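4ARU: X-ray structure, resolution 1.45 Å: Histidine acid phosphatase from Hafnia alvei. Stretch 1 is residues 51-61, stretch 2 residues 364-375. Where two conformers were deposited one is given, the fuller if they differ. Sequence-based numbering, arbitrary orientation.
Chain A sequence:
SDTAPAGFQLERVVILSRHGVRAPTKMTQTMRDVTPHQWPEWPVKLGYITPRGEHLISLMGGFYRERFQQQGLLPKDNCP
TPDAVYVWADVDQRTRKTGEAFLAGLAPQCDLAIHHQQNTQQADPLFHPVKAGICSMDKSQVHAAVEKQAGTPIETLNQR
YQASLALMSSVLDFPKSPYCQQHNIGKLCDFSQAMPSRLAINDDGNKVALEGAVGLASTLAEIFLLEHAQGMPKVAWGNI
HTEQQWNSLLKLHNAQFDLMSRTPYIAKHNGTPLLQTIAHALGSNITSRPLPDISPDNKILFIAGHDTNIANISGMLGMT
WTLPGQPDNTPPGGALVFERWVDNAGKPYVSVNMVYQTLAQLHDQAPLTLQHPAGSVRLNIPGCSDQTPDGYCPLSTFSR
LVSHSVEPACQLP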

# COMPACT_ATOMS: atom_id res chain seq x y z
N PRO A 51 15.45 -5.92 -9.76
CA PRO A 51 16.35 -6.55 -8.78
C PRO A 51 16.68 -5.63 -7.60
O PRO A 51 16.78 -6.07 -6.43
CB PRO A 51 17.54 -6.95 -9.63
CG PRO A 51 16.97 -7.15 -11.01
CD PRO A 51 15.84 -6.16 -11.15
N ARG A 52 16.78 -4.33 -7.87
CA ARG A 52 16.98 -3.40 -6.77
C ARG A 52 15.76 -3.38 -5.84
O ARG A 52 15.92 -3.31 -4.64
CB ARG A 52 17.29 -2.00 -7.31
CG ARG A 52 17.31 -0.92 -6.26
CD ARG A 52 18.10 0.23 -6.77
NE ARG A 52 17.89 1.41 -5.95
CZ ARG A 52 18.79 2.34 -5.70
NH1 ARG A 52 20.03 2.26 -6.13
NH2 ARG A 52 18.40 3.36 -4.96
N GLY A 53 14.55 -3.41 -6.39
CA GLY A 53 13.35 -3.50 -5.60
C GLY A 53 13.37 -4.72 -4.69
O GLY A 53 12.96 -4.68 -3.52
N GLU A 54 13.79 -5.85 -5.26
CA GLU A 54 13.92 -7.05 -4.45
C GLU A 54 14.89 -6.87 -3.32
O GLU A 54 14.63 -7.27 -2.16
CB GLU A 54 14.31 -8.23 -5.34
CG GLU A 54 13.23 -8.66 -6.30
CD GLU A 54 13.75 -9.67 -7.32
OE1 GLU A 54 14.42 -9.30 -8.29
OE2 GLU A 54 13.49 -10.89 -7.15
N HIS A 55 16.04 -6.29 -3.62
CA HIS A 55 17.06 -6.02 -2.59
C HIS A 55 16.48 -5.15 -1.47
O HIS A 55 16.65 -5.42 -0.29
CB HIS A 55 18.29 -5.39 -3.21
CG HIS A 55 19.32 -4.99 -2.20
ND1 HIS A 55 19.94 -5.89 -1.36
CD2 HIS A 55 19.75 -3.76 -1.84
CE1 HIS A 55 20.76 -5.22 -0.56
NE2 HIS A 55 20.67 -3.94 -0.84
N LEU A 56 15.79 -4.11 -1.86
CA LEU A 56 15.18 -3.20 -0.91
C LEU A 56 14.16 -3.89 -0.03
O LEU A 56 14.08 -3.57 1.16
CB LEU A 56 14.62 -1.95 -1.63
CG LEU A 56 15.64 -0.96 -2.19
CD1 LEU A 56 14.99 -0.01 -3.16
CD2 LEU A 56 16.32 -0.19 -1.06
N ILE A 57 13.35 -4.80 -0.58
CA ILE A 57 12.45 -5.59 0.23
C ILE A 57 13.22 -6.49 1.17
O ILE A 57 12.82 -6.62 2.35
CB ILE A 57 11.50 -6.42 -0.64
CG1 ILE A 57 10.56 -5.53 -1.42
CG2 ILE A 57 10.72 -7.43 0.21
CD1 ILE A 57 9.56 -4.71 -0.60
N SER A 58 14.31 -7.11 0.70
CA SER A 58 15.10 -7.95 1.61
C SER A 58 15.67 -7.14 2.78
O SER A 58 15.74 -7.66 3.89
CB SER A 58 16.22 -8.68 0.86
OG SER A 58 17.31 -7.84 0.59
N LEU A 59 16.01 -5.86 2.53
CA LEU A 59 16.51 -5.01 3.64
C LEU A 59 15.38 -4.87 4.69
O LEU A 59 15.63 -4.94 5.91
CB LEU A 59 17.00 -3.63 3.14
CG LEU A 59 18.23 -3.67 2.27
CD1 LEU A 59 18.58 -2.24 1.81
CD2 LEU A 59 19.44 -4.30 2.96
N MET A 60 14.15 -4.65 4.25
CA MET A 60 12.99 -4.64 5.15
C MET A 60 12.83 -5.97 5.89
O MET A 60 12.59 -5.97 7.10
CB MET A 60 11.69 -4.27 4.43
CG MET A 60 11.65 -2.83 3.98
SD MET A 60 11.32 -1.69 5.35
CE MET A 60 9.56 -1.89 5.61
N GLY A 61 12.98 -7.09 5.18
CA GLY A 61 12.93 -8.41 5.83
C GLY A 61 13.93 -8.51 6.97
O GLY A 61 13.61 -9.03 8.04
N ASP A 364 19.24 5.51 -1.22
CA ASP A 364 20.56 5.13 -0.77
C ASP A 364 20.71 3.61 -0.50
O ASP A 364 21.81 3.17 -0.14
CB ASP A 364 20.90 5.92 0.50
CG ASP A 364 21.06 7.42 0.24
OD1 ASP A 364 21.30 7.84 -0.90
OD2 ASP A 364 21.01 8.18 1.24
N GLN A 365 19.61 2.88 -0.56
CA GLN A 365 19.61 1.44 -0.21
C GLN A 365 20.21 1.21 1.18
O GLN A 365 21.12 0.38 1.39
CB GLN A 365 20.32 0.60 -1.23
CG GLN A 365 19.84 0.80 -2.65
CD GLN A 365 20.46 -0.18 -3.59
OE1 GLN A 365 19.89 -1.25 -3.86
NE2 GLN A 365 21.67 0.15 -4.07
N ALA A 366 19.73 1.99 2.14
CA ALA A 366 20.27 1.99 3.47
C ALA A 366 20.04 0.68 4.18
O ALA A 366 18.89 0.22 4.23
CB ALA A 366 19.67 3.14 4.28
N PRO A 367 21.08 0.08 4.78
CA PRO A 367 20.84 -1.03 5.72
C PRO A 367 19.87 -0.56 6.82
O PRO A 367 19.93 0.59 7.30
CB PRO A 367 22.23 -1.37 6.24
CG PRO A 367 23.20 -0.81 5.26
CD PRO A 367 22.49 0.44 4.71
N LEU A 368 18.96 -1.44 7.21
CA LEU A 368 17.96 -1.16 8.21
C LEU A 368 18.20 -2.08 9.40
O LEU A 368 18.16 -3.30 9.26
CB LEU A 368 16.59 -1.41 7.65
CG LEU A 368 16.21 -0.67 6.38
CD1 LEU A 368 14.86 -1.19 5.91
CD2 LEU A 368 16.16 0.85 6.56
N THR A 369 18.44 -1.50 10.57
CA THR A 369 18.78 -2.27 11.76
C THR A 369 18.04 -1.62 12.94
O THR A 369 17.47 -0.56 12.80
CB THR A 369 20.29 -2.22 12.03
OG1 THR A 369 20.66 -0.88 12.38
CG2 THR A 369 21.16 -2.73 10.87
N LEU A 370 18.07 -2.23 14.13
CA LEU A 370 17.45 -1.55 15.27
C LEU A 370 18.13 -0.22 15.59
O LEU A 370 17.46 0.73 16.02
CB LEU A 370 17.37 -2.47 16.50
CG LEU A 370 16.31 -3.61 16.35
CD1 LEU A 370 16.13 -4.20 17.73
CD2 LEU A 370 15.00 -3.15 15.78
N GLN A 371 19.43 -0.16 15.35
CA GLN A 371 20.23 1.07 15.59
C GLN A 371 19.94 2.11 14.52
O GLN A 371 19.99 3.29 14.83
CB GLN A 371 21.75 0.80 15.67
CG GLN A 371 22.23 -0.04 16.85
CD GLN A 371 22.27 0.71 18.19
OE1 GLN A 371 21.39 1.54 18.49
NE2 GLN A 371 23.30 0.41 19.00
N HIS A 372 19.61 1.66 13.31
CA HIS A 372 19.34 2.54 12.15
C HIS A 372 18.07 2.08 11.49
O HIS A 372 18.12 1.43 10.44
CB HIS A 372 20.55 2.59 11.21
CG HIS A 372 21.74 3.18 11.85
ND1 HIS A 372 22.74 2.43 12.44
CD2 HIS A 372 22.04 4.47 12.12
CE1 HIS A 372 23.62 3.24 13.00
NE2 HIS A 372 23.21 4.48 12.81
N PRO A 373 16.92 2.38 12.10
CA PRO A 373 15.74 1.64 11.78
C PRO A 373 14.97 2.15 10.56
O PRO A 373 15.10 3.30 10.15
CB PRO A 373 14.87 1.82 13.07
CG PRO A 373 15.32 3.12 13.64
CD PRO A 373 16.78 3.17 13.35
N ALA A 374 14.10 1.30 10.02
CA ALA A 374 13.03 1.76 9.12
C ALA A 374 12.18 2.80 9.84
O ALA A 374 12.11 2.84 11.07
CB ALA A 374 12.19 0.60 8.68
N GLY A 375 11.49 3.61 9.06
CA GLY A 375 10.47 4.49 9.61
C GLY A 375 9.32 3.68 10.13
O GLY A 375 9.02 2.57 9.67
O HOH W 1 22.15 -1.98 0.53
O HOH W 2 18.23 -4.42 6.67

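No direct hydrogen bond joins the helix of residues 51-61 to the irregular segment 364-375; the contact rests on apolar packing, the Gln365 side chain lying against Arg52 and His55, and two bridging waters.

The apolar part centres on Leu59, Met60 and Leu368. Leu59 and Leu368 both point toward the opposing stretch, with Leu59 CB 4.3 Å from Leu368 CD1. Met60 starts out pointing away, yet its all-m side chain curls back, placing SD 3.6 Å from Leu368 CD1 and 4.1 Å from Ala374 CB. Leu59 also reaches backbone: its CD1 lies 3.5 Å from Ala366 O, a van der Waals approach. Nearer the start of the helix, Leu56 CD2 packs 3.8 Å from Gln365 CA.

Gln365 carries the largest covered area of any residue here. It is the first residue to leave the preceding helix, in a Schellman motif with positive phi, and its extended side chain runs along the surface of the 51-61 helix. Its CD sits over one face of the Arg52 guanidinium, so an amide plane meets a flat cation without a bond between them: Arg52 NH1 and Gln365 NE2, 3.4 Å apart, are both donors. At the His55 ring, Gln365 OE1 approaches the edge, 3.2 Å from His55 CD2, a carbon.

Water supplies the polar links. Water 1 donates to Gln365 O at 2.7 Å and is hydrogen-bonded to His55 NE2 at 2.8 Å, joining a helix side chain to the opposing backbone. Water 2 donates to Leu59 O at 2.8 Å and accepts from Leu368 N at 3.1 Å, linking the two backbones where their CA atoms are 6.1 Å apart. The rule to read is that apolar side chains and the long Gln365 side chain share the packing, while water connects polar groups that do not meet directly.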